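Local coordinates for protein nitroreductase (Bacteroides fragilis NCTC 9343, PDB 3EK3) that binds flavin mononucleotide and probably acts as a nitroreductase-family oxidoreductase that uses a nicotinamide nucleotide, at residues A[122-126]-A[127-131]. Sequence-based numbering, arbitrary orientation.
Sequences LAATS and LGIAS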
ATOM      1  N   LEU A 122       5.833   8.136  -3.957  1.00 10.95           N
ATOM      2  CA  LEU A 122       7.048   7.910  -4.731  1.00  8.78           C
ATOM      3  C   LEU A 122       7.110   8.783  -5.984  1.00  9.83           C
ATOM      4  O   LEU A 122       8.140   9.388  -6.296  1.00  9.46           O
ATOM      5  CB  LEU A 122       7.169   6.420  -5.058  1.00 11.15           C
ATOM      6  CG  LEU A 122       7.372   5.502  -3.846  1.00 11.11           C
ATOM      7  CD1 LEU A 122       7.365   3.996  -4.251  1.00  9.22           C
ATOM      8  CD2 LEU A 122       8.642   5.838  -3.042  1.00  9.14           C
ATOM      9  N   ALA A 123       5.986   8.886  -6.678  1.00 11.80           N
ATOM     10  CA  ALA A 123       5.854   9.811  -7.791  1.00  9.70           C
ATOM     11  C   ALA A 123       6.201  11.242  -7.317  1.00 13.11           C
ATOM     12  O   ALA A 123       6.958  11.953  -7.966  1.00 12.27           O
ATOM     13  CB  ALA A 123       4.446   9.741  -8.345  1.00  9.37           C
ATOM     14  N   ALA A 124       5.614  11.659  -6.202  1.00 12.79           N
ATOM     15  CA  ALA A 124       5.846  13.005  -5.668  1.00 12.63           C
ATOM     16  C   ALA A 124       7.314  13.197  -5.347  1.00 10.67           C
ATOM     17  O   ALA A 124       7.915  14.191  -5.738  1.00 11.42           O
ATOM     18  CB  ALA A 124       5.001  13.239  -4.442  1.00 12.47           C
ATOM     19  N   THR A 125       7.917  12.230  -4.655  1.00  9.94           N
ATOM     20  CA  THR A 125       9.332  12.341  -4.298  1.00 11.61           C
ATOM     21  C   THR A 125      10.169  12.480  -5.555  1.00 12.44           C
ATOM     22  O   THR A 125      11.092  13.297  -5.591  1.00 11.18           O
ATOM     23  CB  THR A 125       9.798  11.144  -3.453  1.00 12.58           C
ATOM     24  OG1 THR A 125       9.048  11.085  -2.241  1.00 13.68           O
ATOM     25  CG2 THR A 125      11.285  11.287  -3.101  1.00  9.88           C
ATOM     26  N   SER A 126       9.854  11.701  -6.588  1.00 12.87           N
ATOM     27  CA  SER A 126      10.662  11.760  -7.832  1.00 10.58           C
ATOM     28  C   SER A 126      10.578  13.107  -8.534  1.00 13.88           C
ATOM     29  O   SER A 126      11.434  13.408  -9.360  1.00 13.55           O
ATOM     30  CB  SER A 126      10.255  10.665  -8.814  1.00 12.44           C
ATOM     31  OG  SER A 126       9.066  11.028  -9.484  1.00 12.73           O
ATOM     32  N   LEU A 127       9.581  13.911  -8.186  1.00 12.63           N
ATOM     33  CA  LEU A 127       9.350  15.235  -8.760  1.00 11.54           C
ATOM     34  C   LEU A 127       9.719  16.403  -7.830  1.00 11.81           C
ATOM     35  O   LEU A 127       9.418  17.574  -8.124  1.00 11.33           O
ATOM     36  CB  LEU A 127       7.890  15.327  -9.164  1.00 13.91           C
ATOM     37  CG  LEU A 127       7.447  14.376 -10.287  1.00 14.27           C
ATOM     38  CD1 LEU A 127       5.907  14.289 -10.332  1.00 11.51           C
ATOM     39  CD2 LEU A 127       7.985  14.781 -11.633  1.00 14.24           C
ATOM     40  N   GLY A 128      10.380  16.088  -6.718  1.00 13.71           N
ATOM     41  CA  GLY A 128      10.716  17.077  -5.689  1.00 11.56           C
ATOM     42  C   GLY A 128       9.591  17.639  -4.846  1.00 13.56           C
ATOM     43  O   GLY A 128       9.743  18.682  -4.209  1.00 11.78           O
ATOM     44  N   ILE A 129       8.489  16.902  -4.830  1.00 11.69           N
ATOM     45  CA  ILE A 129       7.271  17.268  -4.124  0.50 12.17           C
ATOM     46  C   ILE A 129       7.158  16.450  -2.839  1.00 12.65           C
ATOM     47  O   ILE A 129       7.199  15.217  -2.876  1.00 12.44           O
ATOM     48  CB  ILE A 129       6.060  17.045  -5.054  0.50 11.02           C
ATOM     49  CG1 ILE A 129       6.025  18.143  -6.118  0.50 10.90           C
ATOM     50  CG2 ILE A 129       4.744  16.977  -4.246  0.50  6.66           C
ATOM     51  CD1 ILE A 129       5.087  17.865  -7.285  0.50 10.16           C
ATOM     52  N   ALA A 130       7.067  17.147  -1.707  1.00 12.08           N
ATOM     53  CA  ALA A 130       6.911  16.516  -0.398  1.00 12.89           C
ATOM     54  C   ALA A 130       5.519  15.950  -0.271  1.00 10.67           C
ATOM     55  O   ALA A 130       4.572  16.431  -0.902  1.00 10.41           O
ATOM     56  CB  ALA A 130       7.154  17.544   0.744  1.00  9.48           C
ATOM     57  N   SER A 131       5.398  14.960   0.609  1.00 10.25           N
ATOM     58  CA  SER A 131       4.116  14.308   0.863  1.00 11.22           C
ATOM     59  C   SER A 131       4.045  13.761   2.270  1.00 12.69           C
ATOM     60  O   SER A 131       5.048  13.708   2.994  1.00 12.04           O
ATOM     61  CB  SER A 131       3.893  13.186  -0.152  1.00 12.21           C
ATOM     62  OG  SER A 131       4.887  12.168  -0.003  1.00 12.80           O
TER
HETATM   63  O   HOH W   1       7.198  12.937  -1.253  1.00 14.59           O
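Ala-124 O takes the N-H groups of both Ile-129 and Leu-127, which approach from opposite faces of its carbonyl plane; the Ile-129 bond is 2.9 Å long with an angle of 155° at the hydrogen. The Ile-129 bond and that from Gly-128 N to Thr-125 O (3.1 Å) make up a Schellman motif, a textbook way of ending an α-helix, with Gly-128 at positive phi (71°) as the C' residue. The apolar contact beside it is small: Ile-129 carries CG2 anti to its backbone N, and this methyl meets Ala-124 CB at 3.8 Å, where Leu-167 of strand 160-168 touches both side chains. On another flank, Ser-126 OG turns back between its own N and carbonyl carbon (chi1 78°) to donate to Ala-123 O at 2.8 Å. Asn-5 ND2 of the second subunit hydrogen-bonds Ser-126 OG as well. The CG of Leu-127 packs 3.4 Å from Ala-123 O. A water links the helix to the turn and to the start of the strand, donating to Thr-125 OG1 and to Ile-129 O and pairing with Ser-131 OG at 2.7 Å; Thr-125 OG1 is also bonded to Phe-121 O. The last carbonyls of the helix are thus met by N-H groups of the turn and by the Ser-126 hydroxyl as helix 109-126 gives way to strand 130-134, whose later residues Cys-132, Trp-133 and Ile-134 line the flavin pocket.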